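Local coordinates for MW1564 protein (Staphylococcus aureus, PDB 3NTV) that is probably a caffeoyl-CoA O-methyltransferase or a close relative, with a Rossmann-like fold suited to methyl transfer from S-adenosylmethionine to a hydroxyl group of its substrate, at residues A[177-182]-A[195-200]. Sequence-based numbering, arbitrary orientation.
Sequences VLYHGF and RQMVKK
Tyr-179 lays its ring against the beta carbon of Met-197, a selenomethionine, and is the central residue between the loop 177-182 and the helical turns 195-200: it meets both Met-197 and Val-198, and Phe-182 adds a smaller part. With CG anti to the backbone N (chi1 -164°), the ring swings out toward the helix, and Met-197 CB sits almost squarely above its centre, 3.5 Å from the centroid and 12° off the ring normal: a CH-pi contact. Met-197 CG continues over the outer rim, 3.7 Å from Tyr-179 OH. From there the chain bends, carrying SE to a more distant, oblique position 5.5 Å from the centroid, a Met-aromatic contact. The broad, flat face of a tyrosine suits a CH2 group over its centre, and the unbranched methionine can run on past the hydroxyl end. The opposite face is covered by His-180, whose CD2 lies over the ring's rim, and the imidazole meets the tyrosine edge-on. Gly-181, having no side chain, takes a positive phi of 95° without crowding the carbonyl O of His-180; this lets the chain turn, and Gly-181 N makes a hydrogen bond of 2.8 Å to Leu-178 O. Phe-182 follows, brought round by a hydrogen bond from Phe-182 N to Tyr-179 O. Its CB meets Val-198 CG2 at 3.8 Å, while its ring leads away from this part of the helix. The same methyl group lies 4.1 Å from Tyr-179 CD1, so the short, branched valine fills the angle between the two aromatic residues, and Val-194 of the same helix touches both. Apolar side chains thus pack the loop that follows the fifth strand, 170-175, against helix 192-209, to which it leads, in the class I methyltransferase fold, with its strand order 3-2-1-4-5-7-6 and antiparallel seventh strand.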
loop_
_atom_site.group_PDB
_atom_site.type_symbol
_atom_site.label_atom_id
_atom_site.label_comp_id
_atom_site.label_asym_id
_atom_site.label_seq_id
_atom_site.Cartn_x
_atom_site.Cartn_y
_atom_site.Cartn_z
ATOM N N VAL A 177 -5.823 12.159 1.373
ATOM C CA VAL A 177 -5.760 12.699 0.004
ATOM C C VAL A 177 -7.127 12.637 -0.714
ATOM O O VAL A 177 -7.276 13.209 -1.795
ATOM C CB VAL A 177 -4.571 12.187 -0.845
ATOM C CG1 VAL A 177 -3.241 12.628 -0.238
ATOM C CG2 VAL A 177 -4.625 10.674 -1.022
ATOM N N LEU A 178 -8.129 11.993 -0.086
ATOM C CA LEU A 178 -9.510 11.979 -0.602
ATOM C C LEU A 178 -10.443 12.805 0.308
ATOM O O LEU A 178 -11.655 12.775 0.112
ATOM C CB LEU A 178 -10.050 10.531 -0.734
ATOM C CG LEU A 178 -9.407 9.630 -1.809
ATOM C CD1 LEU A 178 -9.980 8.238 -1.737
ATOM C CD2 LEU A 178 -9.630 10.176 -3.220
ATOM N N TYR A 179 -9.882 13.579 1.280
ATOM C CA TYR A 179 -10.647 14.338 2.283
ATOM C C TYR A 179 -11.847 13.546 2.804
ATOM O O TYR A 179 -13.004 13.900 2.564
ATOM C CB TYR A 179 -11.018 15.809 1.904
ATOM C CG TYR A 179 -11.434 16.585 3.148
ATOM C CD1 TYR A 179 -12.753 17.000 3.331
ATOM C CD2 TYR A 179 -10.555 16.737 4.222
ATOM C CE1 TYR A 179 -13.170 17.589 4.529
ATOM C CE2 TYR A 179 -10.958 17.334 5.414
ATOM C CZ TYR A 179 -12.259 17.780 5.556
ATOM O OH TYR A 179 -12.621 18.390 6.738
ATOM N N HIS A 180 -11.562 12.383 3.405
ATOM C CA HIS A 180 -12.565 11.492 3.994
ATOM C C HIS A 180 -13.569 10.932 2.969
ATOM O O HIS A 180 -14.641 10.457 3.351
ATOM C CB HIS A 180 -13.274 12.200 5.169
ATOM C CG HIS A 180 -12.343 12.837 6.152
ATOM N ND1 HIS A 180 -11.579 12.076 7.026
ATOM C CD2 HIS A 180 -12.099 14.146 6.385
ATOM C CE1 HIS A 180 -10.907 12.949 7.760
ATOM N NE2 HIS A 180 -11.183 14.205 7.402
ATOM N N GLY A 181 -13.215 11.006 1.687
ATOM C CA GLY A 181 -14.062 10.544 0.593
ATOM C C GLY A 181 -14.911 11.634 -0.028
ATOM O O GLY A 181 -15.670 11.360 -0.959
ATOM N N PHE A 182 -14.781 12.880 0.468
ATOM C CA PHE A 182 -15.562 14.020 -0.033
ATOM C C PHE A 182 -15.134 14.582 -1.358
ATOM O O PHE A 182 -15.925 15.305 -1.953
ATOM C CB PHE A 182 -15.607 15.163 0.985
ATOM C CG PHE A 182 -16.475 14.909 2.185
ATOM C CD1 PHE A 182 -17.859 14.812 2.055
ATOM C CD2 PHE A 182 -15.930 14.885 3.461
ATOM C CE1 PHE A 182 -18.666 14.598 3.173
ATOM C CE2 PHE A 182 -16.740 14.692 4.579
ATOM C CZ PHE A 182 -18.101 14.543 4.427
ATOM N N ARG A 195 -16.066 22.138 1.530
ATOM C CA ARG A 195 -15.643 22.623 0.208
ATOM C C ARG A 195 -14.253 23.223 0.211
ATOM O O ARG A 195 -13.457 22.925 -0.688
ATOM C CB ARG A 195 -16.654 23.628 -0.367
ATOM C CG ARG A 195 -17.958 22.944 -0.713
ATOM C CD ARG A 195 -18.903 23.839 -1.505
ATOM N NE ARG A 195 -19.260 25.091 -0.819
ATOM C CZ ARG A 195 -20.275 25.230 0.030
ATOM N NH1 ARG A 195 -21.015 24.181 0.368
ATOM N NH2 ARG A 195 -20.545 26.416 0.564
ATOM N N GLN A 196 -13.932 24.035 1.232
ATOM C CA GLN A 196 -12.612 24.664 1.352
ATOM C C GLN A 196 -11.529 23.576 1.508
ATOM O O GLN A 196 -10.473 23.674 0.888
ATOM C CB GLN A 196 -12.566 25.607 2.560
ATOM C CG GLN A 196 -13.374 26.886 2.370
ATOM C CD GLN A 196 -13.283 27.741 3.604
ATOM O OE1 GLN A 196 -13.962 27.509 4.610
ATOM N NE2 GLN A 196 -12.408 28.729 3.566
HETATM N N MSE A 197 -11.819 22.533 2.303
HETATM C CA MSE A 197 -10.884 21.423 2.527
HETATM C C MSE A 197 -10.687 20.570 1.289
HETATM O O MSE A 197 -9.563 20.166 0.991
HETATM C CB MSE A 197 -11.322 20.577 3.724
HETATM C CG MSE A 197 -11.313 21.352 5.041
HETATM SE SE MSE A 197 -9.516 21.960 5.576
HETATM C CE MSE A 197 -9.666 23.838 4.991
ATOM N N VAL A 198 -11.778 20.302 0.548
ATOM C CA VAL A 198 -11.714 19.543 -0.710
ATOM C C VAL A 198 -10.818 20.318 -1.686
ATOM O O VAL A 198 -9.931 19.721 -2.297
ATOM C CB VAL A 198 -13.124 19.235 -1.267
ATOM C CG1 VAL A 198 -13.062 18.698 -2.704
ATOM C CG2 VAL A 198 -13.863 18.246 -0.375
ATOM N N LYS A 199 -11.009 21.657 -1.794
ATOM C CA LYS A 199 -10.178 22.474 -2.677
ATOM C C LYS A 199 -8.698 22.394 -2.289
ATOM O O LYS A 199 -7.847 22.239 -3.159
ATOM C CB LYS A 199 -10.653 23.945 -2.663
ATOM C CG LYS A 199 -10.445 24.646 -3.996
ATOM C CD LYS A 199 -10.234 26.150 -3.842
ATOM C CE LYS A 199 -9.721 26.789 -5.115
ATOM N NZ LYS A 199 -8.306 26.423 -5.406
ATOM N N LYS A 200 -8.393 22.490 -0.986
ATOM C CA LYS A 200 -7.019 22.412 -0.491
ATOM C C LYS A 200 -6.378 21.049 -0.845
ATOM O O LYS A 200 -5.260 21.015 -1.341
ATOM C CB LYS A 200 -7.002 22.614 1.044
ATOM C CG LYS A 200 -5.593 22.583 1.649
ATOM C CD LYS A 200 -5.637 22.293 3.162
ATOM C CE LYS A 200 -6.055 23.487 3.964
ATOM N NZ LYS A 200 -5.915 23.224 5.426
#